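Local coordinates for Thiol:disulfide interchange protein DsbA (Pseudomonas aeruginosa, PDB 5DCH), which probably forms disulfide bonds in other periplasmic proteins by passing on its own redox-active disulfide, at residues Ile27-Leu32 and Val58-Leu63; Gly68-Val73 and Lys104-Glu109; His74-Leu79 and Gly136-Ala141. The protein carries 1 engineered substitution. All coordinates share one frame; numbering follows the deposited sequence. Where two conformers were deposited one is given.

Contact 1 (Ile27-Leu32 and Val58-Leu63); sequences IEVVEL and VHFVRL. With 1YO (3-[(2-methylbenzyl)sulfanyl]-4H-1,2,4-triazol-4-amine), chain B.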
loop_
_atom_site.group_PDB
_atom_site.type_symbol
_atom_site.label_atom_id
_atom_site.label_comp_id
_atom_site.label_asym_id
_atom_site.label_seq_id
_atom_site.Cartn_x
_atom_site.Cartn_y
_atom_site.Cartn_z
ATOM N N ILE A 27 -3.987 -14.064 6.667
ATOM C CA ILE A 27 -3.745 -12.931 7.558
ATOM C C ILE A 27 -3.275 -11.796 6.671
ATOM O O ILE A 27 -2.222 -11.883 6.027
ATOM C CB ILE A 27 -2.708 -13.284 8.624
ATOM C CG1 ILE A 27 -3.197 -14.476 9.476
ATOM C CG2 ILE A 27 -2.417 -12.070 9.516
ATOM C CD1 ILE A 27 -2.113 -15.130 10.304
ATOM N N GLU A 28 -4.056 -10.722 6.635
ATOM C CA GLU A 28 -3.753 -9.605 5.752
ATOM C C GLU A 28 -2.712 -8.675 6.389
ATOM O O GLU A 28 -2.733 -8.433 7.594
ATOM C CB GLU A 28 -5.010 -8.805 5.457
ATOM C CG GLU A 28 -4.868 -7.800 4.334
ATOM C CD GLU A 28 -6.136 -7.014 4.108
ATOM O OE1 GLU A 28 -6.568 -6.321 5.051
ATOM O OE2 GLU A 28 -6.712 -7.086 2.993
ATOM N N VAL A 29 -1.813 -8.160 5.562
ATOM C CA VAL A 29 -0.946 -7.048 5.961
ATOM C C VAL A 29 -1.077 -5.996 4.885
ATOM O O VAL A 29 -0.749 -6.233 3.742
ATOM C CB VAL A 29 0.504 -7.477 6.061
ATOM C CG1 VAL A 29 1.383 -6.312 6.396
ATOM C CG2 VAL A 29 0.664 -8.556 7.096
ATOM N N VAL A 30 -1.561 -4.821 5.273
ATOM C CA VAL A 30 -1.722 -3.696 4.352
ATOM C C VAL A 30 -0.681 -2.632 4.663
ATOM O O VAL A 30 -0.492 -2.283 5.823
ATOM C CB VAL A 30 -3.100 -3.058 4.523
ATOM C CG1 VAL A 30 -3.199 -1.748 3.734
ATOM C CG2 VAL A 30 -4.203 -4.005 4.114
ATOM N N GLU A 31 0.017 -2.183 3.632
ATOM C CA GLU A 31 0.778 -0.924 3.726
ATOM C C GLU A 31 0.044 0.150 2.953
ATOM O O GLU A 31 -0.136 0.041 1.748
ATOM C CB GLU A 31 2.210 -1.041 3.182
ATOM C CG GLU A 31 3.010 0.251 3.397
ATOM C CD GLU A 31 4.181 0.462 2.459
ATOM O OE1 GLU A 31 4.355 -0.310 1.504
ATOM O OE2 GLU A 31 4.933 1.440 2.684
ATOM N N LEU A 32 -0.405 1.182 3.662
ATOM C CA LEU A 32 -0.955 2.350 2.999
ATOM C C LEU A 32 0.194 3.293 2.699
ATOM O O LEU A 32 1.029 3.557 3.558
ATOM C CB LEU A 32 -2.000 3.032 3.879
ATOM C CG LEU A 32 -3.276 2.221 4.052
ATOM C CD1 LEU A 32 -3.150 1.400 5.291
ATOM C CD2 LEU A 32 -4.493 3.115 4.125
ATOM N N VAL A 58 -0.147 -15.616 4.808
ATOM C CA VAL A 58 -0.185 -14.165 4.907
ATOM C C VAL A 58 -0.360 -13.554 3.524
ATOM O O VAL A 58 0.224 -14.034 2.552
ATOM C CB VAL A 58 1.119 -13.620 5.551
ATOM C CG1 VAL A 58 1.141 -12.106 5.526
ATOM C CG2 VAL A 58 1.263 -14.129 7.005
ATOM N N HIS A 59 -1.163 -12.490 3.439
ATOM C CA HIS A 59 -1.373 -11.797 2.183
ATOM C C HIS A 59 -1.003 -10.324 2.364
ATOM O O HIS A 59 -1.680 -9.596 3.080
ATOM C CB HIS A 59 -2.831 -11.899 1.732
ATOM C CG HIS A 59 -3.102 -11.194 0.447
ATOM N ND1 HIS A 59 -4.109 -10.268 0.297
ATOM C CD2 HIS A 59 -2.507 -11.302 -0.762
ATOM C CE1 HIS A 59 -4.108 -9.818 -0.946
ATOM N NE2 HIS A 59 -3.149 -10.436 -1.611
ATOM N N PHE A 60 0.085 -9.921 1.719
ATOM C CA PHE A 60 0.555 -8.542 1.754
ATOM C C PHE A 60 -0.065 -7.754 0.615
ATOM O O PHE A 60 -0.026 -8.178 -0.537
ATOM C CB PHE A 60 2.074 -8.509 1.644
ATOM C CG PHE A 60 2.644 -7.143 1.616
ATOM C CD1 PHE A 60 2.718 -6.390 2.766
ATOM C CD2 PHE A 60 3.121 -6.602 0.437
ATOM C CE1 PHE A 60 3.246 -5.101 2.734
ATOM C CE2 PHE A 60 3.650 -5.319 0.405
ATOM C CZ PHE A 60 3.711 -4.575 1.557
ATOM N N VAL A 61 -0.619 -6.595 0.965
ATOM C CA VAL A 61 -1.317 -5.708 0.048
ATOM C C VAL A 61 -0.757 -4.301 0.238
ATOM O O VAL A 61 -0.632 -3.834 1.370
ATOM C CB VAL A 61 -2.841 -5.612 0.419
ATOM C CG1 VAL A 61 -3.580 -4.626 -0.496
ATOM C CG2 VAL A 61 -3.495 -6.975 0.402
ATOM N N ARG A 62 -0.424 -3.633 -0.859
ATOM C CA ARG A 62 -0.242 -2.192 -0.831
ATOM C C ARG A 62 -1.545 -1.526 -1.232
ATOM O O ARG A 62 -2.208 -1.941 -2.179
ATOM C CB ARG A 62 0.869 -1.760 -1.785
ATOM C CG ARG A 62 2.222 -1.887 -1.185
ATOM C CD ARG A 62 3.189 -0.884 -1.792
ATOM N NE ARG A 62 4.514 -1.053 -1.222
ATOM C CZ ARG A 62 5.310 -2.066 -1.520
ATOM N NH1 ARG A 62 4.908 -2.986 -2.393
ATOM N NH2 ARG A 62 6.499 -2.166 -0.942
ATOM N N LEU A 63 -1.897 -0.477 -0.505
ATOM C CA LEU A 63 -3.123 0.269 -0.756
ATOM C C LEU A 63 -2.753 1.736 -0.847
ATOM O O LEU A 63 -2.178 2.276 0.096
ATOM C CB LEU A 63 -4.099 0.087 0.407
ATOM C CG LEU A 63 -5.518 0.630 0.220
ATOM C CD1 LEU A 63 -6.275 -0.175 -0.861
ATOM C CD2 LEU A 63 -6.288 0.609 1.536
HETATM C CAA 1YO B . -10.465 -3.207 -2.121
HETATM C CAC 1YO B . -8.550 -0.819 -4.309
HETATM C CAD 1YO B . -7.314 -1.442 -4.374
HETATM C CAE 1YO B . -9.579 -1.385 -3.578
HETATM C CAF 1YO B . -7.102 -2.639 -3.710
HETATM C CAG 1YO B . -9.910 -5.085 2.389
HETATM C CAH 1YO B . -7.931 -4.485 -2.256
HETATM C CAL 1YO B . -9.368 -2.580 -2.913
HETATM C CAM 1YO B . -8.138 -3.208 -2.990
HETATM C CAN 1YO B . -8.831 -4.704 0.502
HETATM N NAB 1YO B . -7.584 -4.267 2.502
HETATM N NAI 1YO B . -10.702 -5.385 1.353
HETATM N NAJ 1YO B . -10.053 -5.151 0.209
HETATM N NAO 1YO B . -8.708 -4.671 1.861
HETATM S SAK 1YO B . -7.507 -4.246 -0.562
#
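V29 joins strand 58-63 through both its backbone polar atoms: its N-H goes to H59 O, and V29 O takes the N-H of V61, with 2.8 Å from O to N. These are neighbouring parallel strands of the thioredoxin fold, in a beta-alpha-beta unit whose crossover is helix 38-52. Five backbone bonds run from I27 O to L63 N, and beta-branched V29, V30, V58 and V61 suit the extended chain. On the face that packs on helix 38-52, the side chain of R62 runs beside that of E31. R62 CG lies anti to the carbonyl carbon (chi1 -83°) and the chain continues extended to NE, which lays it along E31. R62 CB lies 4.1 Å from E31 O, and CG is 3.8 Å from E31 OE1. R62 CD closes to 3.5 Å from the same oxygen. R62 NE then reaches E31 OE1 at 2.8 Å in a salt bridge whose hydrogen bond is weak (125°), the carboxylate and guanidinium planes standing 59° apart. At the tip, NH2 makes a second salt bridge, to E44, while F60 CE2 lies over one guanidinium face near its rim. The long arginine thus carries its charge between two acids, on the neighbouring strand and the crossover helix. On the opposite face, E28 OE2 is hydrogen-bonded to S22 OG and lies 3.0 Å from NAB of the bound triazole, whose sulfur SAK is 3.9 Å from V61 CG1.

Contact 2 (Gly68-Val73 and Lys104-Glu109); sequences GGIWNV and KLATPE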
loop_
_atom_site.group_PDB
_atom_site.type_symbol
_atom_site.label_atom_id
_atom_site.label_comp_id
_atom_site.label_asym_id
_atom_site.label_seq_id
_atom_site.Cartn_x
_atom_site.Cartn_y
_atom_site.Cartn_z
ATOM N N GLY A 68 -6.518 12.960 -1.741
ATOM C CA GLY A 68 -6.838 14.113 -2.557
ATOM C C GLY A 68 -5.720 14.567 -3.476
ATOM O O GLY A 68 -4.549 14.240 -3.284
ATOM N N GLY A 69 -6.088 15.329 -4.493
ATOM C CA GLY A 69 -5.103 15.924 -5.375
ATOM C C GLY A 69 -4.190 14.878 -5.993
ATOM O O GLY A 69 -4.633 13.841 -6.492
ATOM N N ILE A 70 -2.898 15.175 -5.969
ATOM C CA ILE A 70 -1.894 14.327 -6.578
ATOM C C ILE A 70 -1.837 12.947 -5.916
ATOM O O ILE A 70 -1.454 11.966 -6.565
ATOM C CB ILE A 70 -0.512 15.012 -6.550
ATOM C CG1 ILE A 70 0.514 14.287 -7.419
ATOM C CG2 ILE A 70 0.024 15.142 -5.117
ATOM C CD1 ILE A 70 0.187 14.273 -8.902
ATOM N N TRP A 71 -2.249 12.830 -4.653
ATOM C CA TRP A 71 -2.284 11.487 -4.031
ATOM C C TRP A 71 -3.268 10.595 -4.793
ATOM O O TRP A 71 -3.057 9.368 -4.958
ATOM C CB TRP A 71 -2.732 11.541 -2.570
ATOM C CG TRP A 71 -1.789 12.226 -1.634
ATOM C CD1 TRP A 71 -1.197 13.456 -1.798
ATOM C CD2 TRP A 71 -1.374 11.757 -0.351
ATOM N NE1 TRP A 71 -0.427 13.753 -0.711
ATOM C CE2 TRP A 71 -0.524 12.738 0.201
ATOM C CE3 TRP A 71 -1.646 10.603 0.396
ATOM C CZ2 TRP A 71 0.058 12.602 1.448
ATOM C CZ3 TRP A 71 -1.053 10.472 1.631
ATOM C CH2 TRP A 71 -0.211 11.465 2.147
ATOM N N ASN A 72 -4.369 11.187 -5.247
ATOM C CA ASN A 72 -5.396 10.414 -5.952
ATOM C C ASN A 72 -4.931 10.015 -7.356
ATOM O O ASN A 72 -5.149 8.899 -7.799
ATOM C CB ASN A 72 -6.689 11.203 -6.013
ATOM C CG ASN A 72 -7.393 11.273 -4.672
ATOM O OD1 ASN A 72 -6.833 10.923 -3.628
ATOM N ND2 ASN A 72 -8.644 11.708 -4.700
ATOM N N VAL A 73 -4.260 10.935 -8.032
ATOM C CA VAL A 73 -3.694 10.696 -9.351
ATOM C C VAL A 73 -2.656 9.566 -9.293
ATOM O O VAL A 73 -2.719 8.599 -10.047
ATOM C CB VAL A 73 -3.056 12.000 -9.880
ATOM C CG1 VAL A 73 -2.235 11.761 -11.122
ATOM C CG2 VAL A 73 -4.138 13.045 -10.123
ATOM N N LYS A 104 7.052 14.294 -12.396
ATOM C CA LYS A 104 5.815 14.542 -11.664
ATOM C C LYS A 104 4.785 13.418 -11.784
ATOM O O LYS A 104 4.014 13.173 -10.843
ATOM C CB LYS A 104 5.181 15.848 -12.135
ATOM C CG LYS A 104 6.093 17.058 -11.985
ATOM C CD LYS A 104 6.533 17.259 -10.548
ATOM C CE LYS A 104 7.390 18.510 -10.393
ATOM N NZ LYS A 104 7.763 18.771 -8.973
ATOM N N LEU A 105 4.778 12.758 -12.939
ATOM C CA LEU A 105 3.789 11.726 -13.275
ATOM C C LEU A 105 2.387 12.161 -12.828
ATOM O O LEU A 105 1.698 11.459 -12.065
ATOM C CB LEU A 105 4.175 10.373 -12.657
ATOM C CG LEU A 105 5.553 9.828 -13.025
ATOM C CD1 LEU A 105 5.756 8.449 -12.435
ATOM C CD2 LEU A 105 5.736 9.803 -14.540
ATOM N N ALA A 106 1.974 13.321 -13.325
ATOM C CA ALA A 106 0.809 14.017 -12.784
ATOM C C ALA A 106 -0.425 13.999 -13.694
ATOM O O ALA A 106 -1.499 14.456 -13.298
ATOM C CB ALA A 106 1.189 15.441 -12.429
ATOM N N THR A 107 -0.273 13.474 -14.908
ATOM C CA THR A 107 -1.393 13.300 -15.820
ATOM C C THR A 107 -1.291 11.918 -16.438
ATOM O O THR A 107 -0.193 11.364 -16.522
ATOM C CB THR A 107 -1.371 14.324 -16.963
ATOM O OG1 THR A 107 -0.256 14.057 -17.820
ATOM C CG2 THR A 107 -1.292 15.758 -16.430
ATOM N N PRO A 108 -2.426 11.338 -16.865
ATOM C CA PRO A 108 -2.305 9.997 -17.455
ATOM C C PRO A 108 -1.403 9.955 -18.692
ATOM O O PRO A 108 -0.740 8.953 -18.939
ATOM C CB PRO A 108 -3.754 9.615 -17.812
ATOM C CG PRO A 108 -4.575 10.829 -17.587
ATOM C CD PRO A 108 -3.828 11.747 -16.690
ATOM N N GLU A 109 -1.373 11.041 -19.451
ATOM C CA GLU A 109 -0.535 11.106 -20.633
ATOM C C GLU A 109 0.943 11.043 -20.236
ATOM O O GLU A 109 1.731 10.310 -20.833
ATOM C CB GLU A 109 -0.859 12.376 -21.422
ATOM C CG GLU A 109 -2.266 12.373 -22.018
ATOM C CD GLU A 109 -3.376 12.859 -21.062
ATOM O OE1 GLU A 109 -3.105 13.176 -19.874
ATOM O OE2 GLU A 109 -4.541 12.926 -21.528
#
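I70 and V73, one helical turn apart near the start of helix 70-84, rest on A106 in the loop that leads into helix 108-116. The I70 chain is swung across by its first torsion: CG1 is anti to the backbone N (chi1 -169°), and CD1 reaches A106 CB at 3.8 Å. An isoleucine suits this place because its long branch reaches the loop while CG2 sits between the backbone N and the carbonyl carbon. V73 is shorter and nearer, and its CB already points at the loop. V73 CG1 lies opposite the backbone N (chi1 169°), which turns it onto the backbone of A106, 3.5 Å from A106 O, in plain packing. M111 and Y129 also touch the V73 side chain. A106 itself offers a single methyl, small enough to let helix and loop come together. No hydrogen bond joins the two segments. L105 takes a left-handed backbone conformation, and its side chain leads away from I70 and V73 to F114. The loop is held instead from its own helix: E110 accepts the N-H groups of L105 and A106, and T107, the N-cap residue, caps E110 N with OG1. At the other helix start, G69 is the N-cap, with a positive phi of 56° that glycine tolerates readily. N72 turns back so that its OD1 takes the N-H of G68, 2.8 Å from G68 N. Together the two helix starts belong to the helical domain that DsbA proteins carry as an insertion in the thioredoxin fold.

Contact 3 (His74-Leu79 and Gly136-Ala141); sequences HGQMFL and GQMEKA. With 1YO (3-[(2-methylbenzyl)sulfanyl]-4H-1,2,4-triazol-4-amine), chain B.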
loop_
_atom_site.group_PDB
_atom_site.type_symbol
_atom_site.label_atom_id
_atom_site.label_comp_id
_atom_site.label_asym_id
_atom_site.label_seq_id
_atom_site.Cartn_x
_atom_site.Cartn_y
_atom_site.Cartn_z
ATOM N N HIS A 74 -1.713 9.667 -8.363
ATOM C CA HIS A 74 -0.707 8.619 -8.230
ATOM C C HIS A 74 -1.316 7.301 -7.759
ATOM O O HIS A 74 -0.856 6.205 -8.141
ATOM C CB HIS A 74 0.359 9.076 -7.249
ATOM C CG HIS A 74 1.292 10.086 -7.823
ATOM N ND1 HIS A 74 2.155 10.834 -7.049
ATOM C CD2 HIS A 74 1.517 10.462 -9.108
ATOM C CE1 HIS A 74 2.880 11.613 -7.830
ATOM N NE2 HIS A 74 2.503 11.419 -9.079
ATOM N N GLY A 75 -2.344 7.396 -6.919
ATOM C CA GLY A 75 -3.049 6.205 -6.473
ATOM C C GLY A 75 -3.788 5.523 -7.602
ATOM O O GLY A 75 -3.813 4.288 -7.665
ATOM N N GLN A 76 -4.368 6.315 -8.500
ATOM C CA GLN A 76 -5.077 5.769 -9.640
ATOM C C GLN A 76 -4.078 5.074 -10.592
ATOM O O GLN A 76 -4.373 4.022 -11.173
ATOM C CB GLN A 76 -5.857 6.878 -10.342
ATOM C CG GLN A 76 -6.878 6.338 -11.321
ATOM C CD GLN A 76 -7.953 7.334 -11.637
ATOM O OE1 GLN A 76 -8.242 8.245 -10.845
ATOM N NE2 GLN A 76 -8.568 7.171 -12.798
ATOM N N MET A 77 -2.885 5.641 -10.718
ATOM C CA MET A 77 -1.818 5.010 -11.487
ATOM C C MET A 77 -1.485 3.654 -10.863
ATOM O O MET A 77 -1.395 2.643 -11.558
ATOM C CB MET A 77 -0.579 5.900 -11.517
ATOM C CG MET A 77 0.578 5.274 -12.272
ATOM S SD MET A 77 2.038 6.329 -12.415
ATOM C CE MET A 77 2.356 6.666 -10.684
ATOM N N PHE A 78 -1.299 3.638 -9.545
ATOM C CA PHE A 78 -1.005 2.390 -8.836
ATOM C C PHE A 78 -2.053 1.325 -9.134
ATOM O O PHE A 78 -1.721 0.184 -9.483
ATOM C CB PHE A 78 -0.926 2.629 -7.325
ATOM C CG PHE A 78 -0.796 1.363 -6.522
ATOM C CD1 PHE A 78 0.416 0.710 -6.436
ATOM C CD2 PHE A 78 -1.892 0.809 -5.873
ATOM C CE1 PHE A 78 0.532 -0.472 -5.710
ATOM C CE2 PHE A 78 -1.769 -0.376 -5.151
ATOM C CZ PHE A 78 -0.556 -0.999 -5.065
ATOM N N LEU A 79 -3.328 1.671 -8.980
ATOM C CA LEU A 79 -4.392 0.684 -9.152
ATOM C C LEU A 79 -4.459 0.213 -10.592
ATOM O O LEU A 79 -4.758 -0.952 -10.856
ATOM C CB LEU A 79 -5.739 1.259 -8.710
ATOM C CG LEU A 79 -5.869 1.589 -7.223
ATOM C CD1 LEU A 79 -7.161 2.320 -6.966
ATOM C CD2 LEU A 79 -5.785 0.313 -6.375
ATOM N N GLY A 136 -14.309 2.158 -9.360
ATOM C CA GLY A 136 -14.817 1.395 -8.237
ATOM C C GLY A 136 -13.733 1.093 -7.226
ATOM O O GLY A 136 -13.947 1.166 -6.018
ATOM N N GLN A 137 -12.562 0.721 -7.726
ATOM C CA GLN A 137 -11.438 0.419 -6.856
ATOM C C GLN A 137 -10.976 1.652 -6.094
ATOM O O GLN A 137 -10.580 1.555 -4.937
ATOM C CB GLN A 137 -10.277 -0.152 -7.663
ATOM C CG GLN A 137 -10.568 -1.537 -8.173
ATOM C CD GLN A 137 -9.463 -2.089 -9.013
ATOM O OE1 GLN A 137 -8.315 -1.644 -8.924
ATOM N NE2 GLN A 137 -9.793 -3.073 -9.839
ATOM N N MET A 138 -10.996 2.810 -6.748
ATOM C CA MET A 138 -10.653 4.052 -6.064
ATOM C C MET A 138 -11.612 4.304 -4.893
ATOM O O MET A 138 -11.198 4.673 -3.790
ATOM C CB MET A 138 -10.711 5.225 -7.036
ATOM C CG MET A 138 -9.606 5.201 -8.066
ATOM S SD MET A 138 -8.019 5.751 -7.430
ATOM C CE MET A 138 -8.275 7.530 -7.366
ATOM N N GLU A 139 -12.904 4.108 -5.117
ATOM C CA GLU A 139 -13.873 4.343 -4.057
ATOM C C GLU A 139 -13.677 3.342 -2.917
ATOM O O GLU A 139 -13.740 3.711 -1.739
ATOM C CB GLU A 139 -15.292 4.353 -4.615
ATOM C CG GLU A 139 -15.586 5.632 -5.418
ATOM C CD GLU A 139 -14.989 6.890 -4.774
ATOM O OE1 GLU A 139 -15.282 7.157 -3.589
ATOM O OE2 GLU A 139 -14.209 7.601 -5.444
ATOM N N LYS A 140 -13.416 2.083 -3.257
ATOM C CA LYS A 140 -13.167 1.073 -2.236
ATOM C C LYS A 140 -11.933 1.437 -1.406
ATOM O O LYS A 140 -11.956 1.344 -0.172
ATOM C CB LYS A 140 -13.029 -0.320 -2.860
ATOM C CG LYS A 140 -14.348 -0.860 -3.395
ATOM C CD LYS A 140 -14.189 -2.219 -4.061
ATOM C CE LYS A 140 -15.475 -2.666 -4.743
ATOM N NZ LYS A 140 -15.597 -2.164 -6.136
ATOM N N ALA A 141 -10.866 1.873 -2.071
ATOM C CA ALA A 141 -9.643 2.251 -1.365
ATOM C C ALA A 141 -9.882 3.439 -0.437
ATOM O O ALA A 141 -9.312 3.493 0.649
ATOM C CB ALA A 141 -8.535 2.556 -2.339
HETATM C CAA 1YO B . -10.465 -3.207 -2.121
HETATM C CAC 1YO B . -8.550 -0.819 -4.309
HETATM C CAD 1YO B . -7.314 -1.442 -4.374
HETATM C CAE 1YO B . -9.579 -1.385 -3.578
HETATM C CAF 1YO B . -7.102 -2.639 -3.710
HETATM C CAG 1YO B . -9.910 -5.085 2.389
HETATM C CAH 1YO B . -7.931 -4.485 -2.256
HETATM C CAL 1YO B . -9.368 -2.580 -2.913
HETATM C CAM 1YO B . -8.138 -3.208 -2.990
HETATM C CAN 1YO B . -8.831 -4.704 0.502
HETATM N NAB 1YO B . -7.584 -4.267 2.502
HETATM N NAI 1YO B . -10.702 -5.385 1.353
HETATM N NAJ 1YO B . -10.053 -5.151 0.209
HETATM N NAO 1YO B . -8.708 -4.671 1.861
HETATM S SAK 1YO B . -7.507 -4.246 -0.562
#
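L79 and Q137 help line the pocket for the methylbenzyl ring of the bound triazole compound, and M138 packs behind L79, between helix 70-84 of the inserted helical domain and helix 132-148, which leads back to the thioredoxin fold. The two short helical segments cross at 117°, with their axes 10.3 Å apart. M138 bridges the two helices, its flexible chain folded at chi2 and chi3 (-78° and -76°) so that the thioether crosses Q76 and meets L79. M138 SD lies 3.6 Å from L79 CD1, and M138 CE is 3.6 Å from Q76 OE1; the Q76 and M138 chains cross at about a right angle. At G75 the sulfur faces bare backbone, M138 SD standing 4.2 Å from G75 C. The amide nitrogen of Q76 is satisfied by the carbonyl of Y129. Q137 presents OE1 to L79 CB, 3.9 Å away. The branches of L79 divide the work: CD1 packs on methionine, while CD2 lies against ligand ring carbons CAC and CAD. K140 adds its aliphatic CB, 3.7 Å from ligand CAE, and the small A141 lets the ring lie close to the helix, A141 CB being 3.9 Å from CAC.

How the contacts relate
Contacts 1 and 3 are buried, whereas contact 2 lies at the surface. Contact 1 belongs to the central sheet and is ordered by regular backbone hydrogen bonds with a salt bridge beside them; contacts 2 and 3 have no hydrogen bond across their segments and rely on packing. Helix 70-84 serves both of these, its first turn in contact 2 and the following turns in contact 3, and H74 NE2 ties it to K104 O at 2.9 Å, a probable hydrogen bond. Contacts 1 and 3 meet where L63 CD1 packs on A141 CB, 3.8 Å away. Both line the same bound compound: contact 1 meets its triazole amine, its sulfur and, through L63, its ring; contact 3 meets the ring and its methyl.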